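Benzoate transport porin BenP (Acinetobacter baumannii AB307-0294, PDB 5DL8) probably acts as an outer-membrane porin of the OprD family, a beta-barrel channel through which small molecules such as benzoate may enter the cell. Local coordinates at residues 195-205 with 216-225. Numbering follows the deposited sequence.
Sequences KESDGLNYIDL and EYYFGNLEDL
Two neighbouring antiparallel strands of the porin barrel, 200-210 and 213-222, meet here as a beta hairpin, and pairs of backbone hydrogen bonds between Asn201 and Asn221, Ile203 and Phe219, and Leu205 and Tyr217 zip them together. At the Asn pair the side chains join in, lying side by side. Asn201 ND2 spends both N-H groups within its own amide plane: one reaches Asn221 OD1 at 3.0 Å, the other the anti lone pair of Glu223 OE2, also at 3.0 Å, with an N-H...O angle of 169°. An amide suits this place because its NH2 can bridge two acceptors; Arg171 binds both Asn201 OD1 and Glu223 OE2, and Asn221 ND2 turns to Asn227.

Ile203, Phe219, Leu205 and Tyr217 share the Asn pair's face, probably the barrel's outer one, which suits apolar and aromatic groups; Ile203 CG2 rests 4.1 Å from Phe219 CB. The other face, covered by loop residues Leu137 and Val139, is consistent with the interior, where acids and Tyr hydroxyls fit. There Tyr218 crosses Tyr202 at about a right angle, and Gly220, lacking a side chain, leaves room for the Tyr218 hydroxyl. Asp204 OD1 lies 2.6 Å from Glu216 OE2, so one acid probably carries a proton; Arg206 salt-bridges both.

Past the hairpin's end, Ser197 OG donates to Glu223 O at 2.8 Å while accepting from Gly199 N in an ST turn. Lys195, extended, carries NZ to a lone pair of Asp224 O.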
ATOM      1  N   LYS A 195     -11.310  13.145 -13.933  1.00 34.27           N
ATOM      2  CA  LYS A 195     -12.115  12.162 -14.633  1.00 33.61           C
ATOM      3  C   LYS A 195     -12.198  10.876 -13.847  1.00 31.95           C
ATOM      4  O   LYS A 195     -11.207  10.425 -13.265  1.00 29.51           O
ATOM      5  CB  LYS A 195     -11.499  11.867 -15.941  1.00 36.34           C
ATOM      6  CG  LYS A 195     -12.543  11.518 -17.012  1.00 42.11           C
ATOM      7  CD  LYS A 195     -11.909  10.553 -18.017  1.00 44.92           C
ATOM      8  CE  LYS A 195     -12.708  10.337 -19.309  1.00 50.41           C
ATOM      9  NZ  LYS A 195     -11.737   9.671 -20.312  1.00 51.33           N
ATOM     10  N   GLU A 196     -13.391  10.272 -13.836  1.00 32.15           N
ATOM     11  CA  GLU A 196     -13.678   9.000 -13.137  1.00 31.67           C
ATOM     12  C   GLU A 196     -13.662   7.839 -14.083  1.00 32.13           C
ATOM     13  O   GLU A 196     -13.968   8.027 -15.248  1.00 30.32           O
ATOM     14  CB  GLU A 196     -15.108   9.031 -12.580  1.00 34.17           C
ATOM     15  CG  GLU A 196     -15.383  10.185 -11.606  1.00 35.91           C
ATOM     16  CD  GLU A 196     -16.734  10.138 -10.978  1.00 36.97           C
ATOM     17  OE1 GLU A 196     -17.679  10.507 -11.673  1.00 43.22           O
ATOM     18  OE2 GLU A 196     -16.822   9.733  -9.810  1.00 40.85           O
ATOM     19  N   SER A 197     -13.410   6.656 -13.553  1.00 31.31           N
ATOM     20  CA  SER A 197     -13.499   5.414 -14.279  1.00 31.48           C
ATOM     21  C   SER A 197     -14.697   4.595 -13.852  1.00 32.67           C
ATOM     22  O   SER A 197     -15.008   4.515 -12.641  1.00 31.32           O
ATOM     23  CB  SER A 197     -12.232   4.608 -13.916  1.00 31.45           C
ATOM     24  OG  SER A 197     -12.202   3.256 -14.452  1.00 32.34           O
ATOM     25  N   ASP A 198     -15.324   3.910 -14.803  1.00 34.12           N
ATOM     26  CA  ASP A 198     -16.291   2.856 -14.475  1.00 36.11           C
ATOM     27  C   ASP A 198     -15.696   1.595 -13.841  1.00 35.05           C
ATOM     28  O   ASP A 198     -16.400   0.833 -13.161  1.00 38.45           O
ATOM     29  CB  ASP A 198     -17.167   2.509 -15.665  1.00 40.10           C
ATOM     30  CG  ASP A 198     -18.116   3.658 -16.052  1.00 44.19           C
ATOM     31  OD1 ASP A 198     -18.372   4.578 -15.245  1.00 48.56           O
ATOM     32  OD2 ASP A 198     -18.617   3.652 -17.168  1.00 47.49           O
ATOM     33  N   GLY A 199     -14.415   1.365 -13.968  1.00 32.66           N
ATOM     34  CA  GLY A 199     -13.864   0.208 -13.268  1.00 31.04           C
ATOM     35  C   GLY A 199     -12.475  -0.202 -13.682  1.00 30.50           C
ATOM     36  O   GLY A 199     -11.996   0.198 -14.745  1.00 29.84           O
ATOM     37  N   LEU A 200     -11.870  -1.028 -12.812  1.00 28.32           N
ATOM     38  CA  LEU A 200     -10.589  -1.631 -12.997  1.00 28.06           C
ATOM     39  C   LEU A 200     -10.810  -3.110 -13.258  1.00 28.45           C
ATOM     40  O   LEU A 200     -11.310  -3.813 -12.387  1.00 28.83           O
ATOM     41  CB  LEU A 200      -9.755  -1.450 -11.702  1.00 26.43           C
ATOM     42  CG  LEU A 200      -8.458  -2.175 -11.661  1.00 25.63           C
ATOM     43  CD1 LEU A 200      -7.548  -1.743 -12.806  1.00 25.31           C
ATOM     44  CD2 LEU A 200      -7.710  -1.905 -10.364  1.00 24.31           C
ATOM     45  N   ASN A 201     -10.378  -3.581 -14.425  1.00 28.47           N
ATOM     46  CA  ASN A 201     -10.418  -5.012 -14.801  1.00 28.92           C
ATOM     47  C   ASN A 201      -8.978  -5.464 -14.784  1.00 27.96           C
ATOM     48  O   ASN A 201      -8.109  -4.836 -15.406  1.00 28.61           O
ATOM     49  CB  ASN A 201     -11.008  -5.198 -16.224  1.00 29.81           C
ATOM     50  CG  ASN A 201     -12.323  -4.425 -16.415  1.00 30.40           C
ATOM     51  OD1 ASN A 201     -13.316  -4.704 -15.759  1.00 29.70           O
ATOM     52  ND2 ASN A 201     -12.325  -3.475 -17.339  1.00 31.12           N
ATOM     53  N   TYR A 202      -8.704  -6.497 -14.029  1.00 27.48           N
ATOM     54  CA  TYR A 202      -7.300  -6.912 -13.843  1.00 27.76           C
ATOM     55  C   TYR A 202      -7.076  -8.432 -13.949  1.00 27.11           C
ATOM     56  O   TYR A 202      -7.986  -9.200 -13.735  1.00 26.63           O
ATOM     57  CB  TYR A 202      -6.718  -6.358 -12.489  1.00 27.08           C
ATOM     58  CG  TYR A 202      -7.170  -7.064 -11.265  1.00 27.50           C
ATOM     59  CD1 TYR A 202      -6.423  -8.136 -10.725  1.00 28.01           C
ATOM     60  CD2 TYR A 202      -8.308  -6.650 -10.581  1.00 27.57           C
ATOM     61  CE1 TYR A 202      -6.821  -8.791  -9.593  1.00 28.33           C
ATOM     62  CE2 TYR A 202      -8.706  -7.355  -9.442  1.00 28.78           C
ATOM     63  CZ  TYR A 202      -7.984  -8.409  -8.954  1.00 28.68           C
ATOM     64  OH  TYR A 202      -8.415  -9.057  -7.788  1.00 30.71           O
ATOM     65  N   ILE A 203      -5.838  -8.808 -14.227  1.00 27.62           N
ATOM     66  CA  ILE A 203      -5.317 -10.220 -14.089  1.00 28.31           C
ATOM     67  C   ILE A 203      -3.967 -10.162 -13.405  1.00 27.57           C
ATOM     68  O   ILE A 203      -3.152  -9.230 -13.677  1.00 27.08           O
ATOM     69  CB  ILE A 203      -5.380 -11.053 -15.404  1.00 31.20           C
ATOM     70  CG1 ILE A 203      -4.574 -12.385 -15.364  1.00 32.82           C
ATOM     71  CG2 ILE A 203      -4.915 -10.240 -16.557  1.00 33.20           C
ATOM     72  CD1 ILE A 203      -5.152 -13.463 -16.290  1.00 34.25           C
ATOM     73  N   ASP A 204      -3.745 -11.082 -12.447  1.00 26.68           N
ATOM     74  CA  ASP A 204      -2.452 -11.189 -11.812  1.00 26.34           C
ATOM     75  C   ASP A 204      -2.060 -12.633 -11.809  1.00 26.43           C
ATOM     76  O   ASP A 204      -2.851 -13.413 -11.450  1.00 28.24           O
ATOM     77  CB  ASP A 204      -2.567 -10.663 -10.397  1.00 26.49           C
ATOM     78  CG  ASP A 204      -1.285 -10.695  -9.660  1.00 28.04           C
ATOM     79  OD1 ASP A 204      -0.478  -9.781  -9.878  1.00 27.79           O
ATOM     80  OD2 ASP A 204      -1.119 -11.620  -8.820  1.00 32.39           O
ATOM     81  N   LEU A 205      -0.841 -12.974 -12.202  1.00 26.60           N
ATOM     82  CA  LEU A 205      -0.292 -14.332 -12.305  1.00 27.89           C
ATOM     83  C   LEU A 205       1.030 -14.412 -11.543  1.00 27.59           C
ATOM     84  O   LEU A 205       1.896 -13.431 -11.663  1.00 26.64           O
ATOM     85  CB  LEU A 205      -0.022 -14.651 -13.778  1.00 29.70           C
ATOM     86  CG  LEU A 205      -1.212 -14.654 -14.712  1.00 32.20           C
ATOM     87  CD1 LEU A 205      -0.814 -15.070 -16.136  1.00 36.00           C
ATOM     88  CD2 LEU A 205      -2.300 -15.635 -14.248  1.00 34.58           C
ATOM     89  N   GLU A 216       6.011 -12.460 -11.227  1.00 30.06           N
ATOM     90  CA  GLU A 216       4.607 -12.004 -11.167  1.00 29.49           C
ATOM     91  C   GLU A 216       4.336 -11.220 -12.454  1.00 28.24           C
ATOM     92  O   GLU A 216       5.151 -10.411 -12.873  1.00 27.85           O
ATOM     93  CB  GLU A 216       4.365 -11.254  -9.816  1.00 29.12           C
ATOM     94  CG  GLU A 216       3.010 -10.522  -9.767  1.00 29.30           C
ATOM     95  CD  GLU A 216       2.647  -9.934  -8.425  1.00 30.11           C
ATOM     96  OE1 GLU A 216       3.482  -9.961  -7.473  1.00 36.20           O
ATOM     97  OE2 GLU A 216       1.515  -9.381  -8.283  1.00 29.33           O
ATOM     98  N   TYR A 217       3.241 -11.484 -13.125  1.00 27.46           N
ATOM     99  CA  TYR A 217       2.790 -10.577 -14.136  1.00 26.85           C
ATOM    100  C   TYR A 217       1.448 -10.020 -13.770  1.00 25.51           C
ATOM    101  O   TYR A 217       0.530 -10.777 -13.382  1.00 25.17           O
ATOM    102  CB  TYR A 217       2.603 -11.343 -15.444  1.00 29.69           C
ATOM    103  CG  TYR A 217       1.903 -10.527 -16.504  1.00 30.32           C
ATOM    104  CD1 TYR A 217       2.558  -9.467 -17.128  1.00 31.85           C
ATOM    105  CD2 TYR A 217       0.606 -10.782 -16.866  1.00 31.39           C
ATOM    106  CE1 TYR A 217       1.895  -8.652 -18.079  1.00 32.32           C
ATOM    107  CE2 TYR A 217      -0.019 -10.069 -17.898  1.00 31.65           C
ATOM    108  CZ  TYR A 217       0.609  -8.966 -18.476  1.00 32.05           C
ATOM    109  OH  TYR A 217      -0.013  -8.173 -19.444  1.00 30.63           O
ATOM    110  N   TYR A 218       1.253  -8.725 -13.967  1.00 24.06           N
ATOM    111  CA  TYR A 218      -0.095  -8.121 -13.694  1.00 23.77           C
ATOM    112  C   TYR A 218      -0.501  -7.276 -14.854  1.00 23.55           C
ATOM    113  O   TYR A 218       0.296  -6.517 -15.414  1.00 22.11           O
ATOM    114  CB  TYR A 218       0.027  -7.156 -12.460  1.00 23.29           C
ATOM    115  CG  TYR A 218      -1.164  -6.305 -12.146  1.00 22.99           C
ATOM    116  CD1 TYR A 218      -2.161  -6.741 -11.327  1.00 24.00           C
ATOM    117  CD2 TYR A 218      -1.266  -5.020 -12.663  1.00 23.72           C
ATOM    118  CE1 TYR A 218      -3.262  -5.904 -11.020  1.00 24.58           C
ATOM    119  CE2 TYR A 218      -2.350  -4.197 -12.409  1.00 23.96           C
ATOM    120  CZ  TYR A 218      -3.362  -4.669 -11.632  1.00 24.93           C
ATOM    121  OH  TYR A 218      -4.384  -3.782 -11.409  1.00 26.46           O
ATOM    122  N   PHE A 219      -1.779  -7.289 -15.134  1.00 24.89           N
ATOM    123  CA  PHE A 219      -2.358  -6.363 -16.112  1.00 24.93           C
ATOM    124  C   PHE A 219      -3.602  -5.745 -15.504  1.00 24.89           C
ATOM    125  O   PHE A 219      -4.481  -6.442 -14.932  1.00 23.97           O
ATOM    126  CB  PHE A 219      -2.677  -6.964 -17.480  1.00 26.04           C
ATOM    127  CG  PHE A 219      -3.403  -5.982 -18.445  1.00 26.10           C
ATOM    128  CD1 PHE A 219      -2.745  -4.885 -19.012  1.00 26.37           C
ATOM    129  CD2 PHE A 219      -4.748  -6.133 -18.751  1.00 26.92           C
ATOM    130  CE1 PHE A 219      -3.408  -3.979 -19.923  1.00 25.63           C
ATOM    131  CE2 PHE A 219      -5.397  -5.225 -19.652  1.00 27.55           C
ATOM    132  CZ  PHE A 219      -4.698  -4.156 -20.235  1.00 25.65           C
ATOM    133  N   GLY A 220      -3.633  -4.416 -15.589  1.00 24.60           N
ATOM    134  CA  GLY A 220      -4.800  -3.663 -15.096  1.00 25.33           C
ATOM    135  C   GLY A 220      -5.362  -2.679 -16.124  1.00 24.66           C
ATOM    136  O   GLY A 220      -4.637  -1.814 -16.598  1.00 22.72           O
ATOM    137  N   ASN A 221      -6.646  -2.834 -16.421  1.00 25.13           N
ATOM    138  CA  ASN A 221      -7.334  -1.942 -17.391  1.00 26.25           C
ATOM    139  C   ASN A 221      -8.183  -1.030 -16.517  1.00 26.86           C
ATOM    140  O   ASN A 221      -9.251  -1.414 -16.009  1.00 27.49           O
ATOM    141  CB  ASN A 221      -8.130  -2.749 -18.476  1.00 27.04           C
ATOM    142  CG  ASN A 221      -9.185  -1.929 -19.194  1.00 27.42           C
ATOM    143  OD1 ASN A 221     -10.284  -2.343 -19.269  1.00 30.26           O
ATOM    144  ND2 ASN A 221      -8.872  -0.792 -19.659  1.00 27.20           N
ATOM    145  N   LEU A 222      -7.671   0.168 -16.287  1.00 26.78           N
ATOM    146  CA  LEU A 222      -8.430   1.122 -15.513  1.00 28.74           C
ATOM    147  C   LEU A 222      -9.328   1.917 -16.480  1.00 26.96           C
ATOM    148  O   LEU A 222      -8.854   2.782 -17.074  1.00 25.42           O
ATOM    149  CB  LEU A 222      -7.419   1.975 -14.636  1.00 30.29           C
ATOM    150  CG  LEU A 222      -7.966   2.900 -13.584  1.00 32.61           C
ATOM    151  CD1 LEU A 222      -8.913   2.290 -12.572  1.00 32.70           C
ATOM    152  CD2 LEU A 222      -6.797   3.579 -12.912  1.00 32.28           C
ATOM    153  N   GLU A 223     -10.563   1.520 -16.689  1.00 28.02           N
ATOM    154  CA  GLU A 223     -11.335   2.047 -17.836  1.00 31.81           C
ATOM    155  C   GLU A 223     -11.332   3.560 -17.960  1.00 33.72           C
ATOM    156  O   GLU A 223     -11.575   4.237 -16.948  1.00 35.08           O
ATOM    157  CB  GLU A 223     -12.758   1.546 -17.831  1.00 33.79           C
ATOM    158  CG  GLU A 223     -12.916   0.040 -18.016  1.00 35.73           C
ATOM    159  CD  GLU A 223     -14.363  -0.418 -17.968  1.00 38.75           C
ATOM    160  OE1 GLU A 223     -15.279   0.429 -18.071  1.00 43.57           O
ATOM    161  OE2 GLU A 223     -14.608  -1.623 -17.778  1.00 40.58           O
ATOM    162  N   ASP A 224     -11.004   4.097 -19.149  1.00 37.62           N
ATOM    163  CA  ASP A 224     -11.059   5.575 -19.545  1.00 40.22           C
ATOM    164  C   ASP A 224      -9.937   6.396 -18.926  1.00 38.80           C
ATOM    165  O   ASP A 224      -9.853   7.596 -19.117  1.00 35.54           O
ATOM    166  CB  ASP A 224     -12.389   6.289 -19.132  1.00 45.94           C
ATOM    167  CG  ASP A 224     -13.663   5.362 -19.186  1.00 51.81           C
ATOM    168  OD1 ASP A 224     -13.941   5.052 -20.358  1.00 50.05           O
ATOM    169  OD2 ASP A 224     -14.337   4.984 -18.066  1.00 52.08           O
ATOM    170  N   LEU A 225      -9.087   5.760 -18.102  1.00 36.10           N
ATOM    171  CA  LEU A 225      -7.898   6.437 -17.546  1.00 34.30           C
ATOM    172  C   LEU A 225      -6.578   5.890 -18.212  1.00 33.05           C
ATOM    173  O   LEU A 225      -5.965   6.570 -19.042  1.00 34.55           O
ATOM    174  CB  LEU A 225      -7.912   6.359 -15.994  1.00 32.15           C
ATOM    175  CG  LEU A 225      -9.261   6.697 -15.315  1.00 32.11           C
ATOM    176  CD1 LEU A 225      -9.181   6.661 -13.777  1.00 31.58           C
ATOM    177  CD2 LEU A 225      -9.639   8.098 -15.729  1.00 33.63           C
TER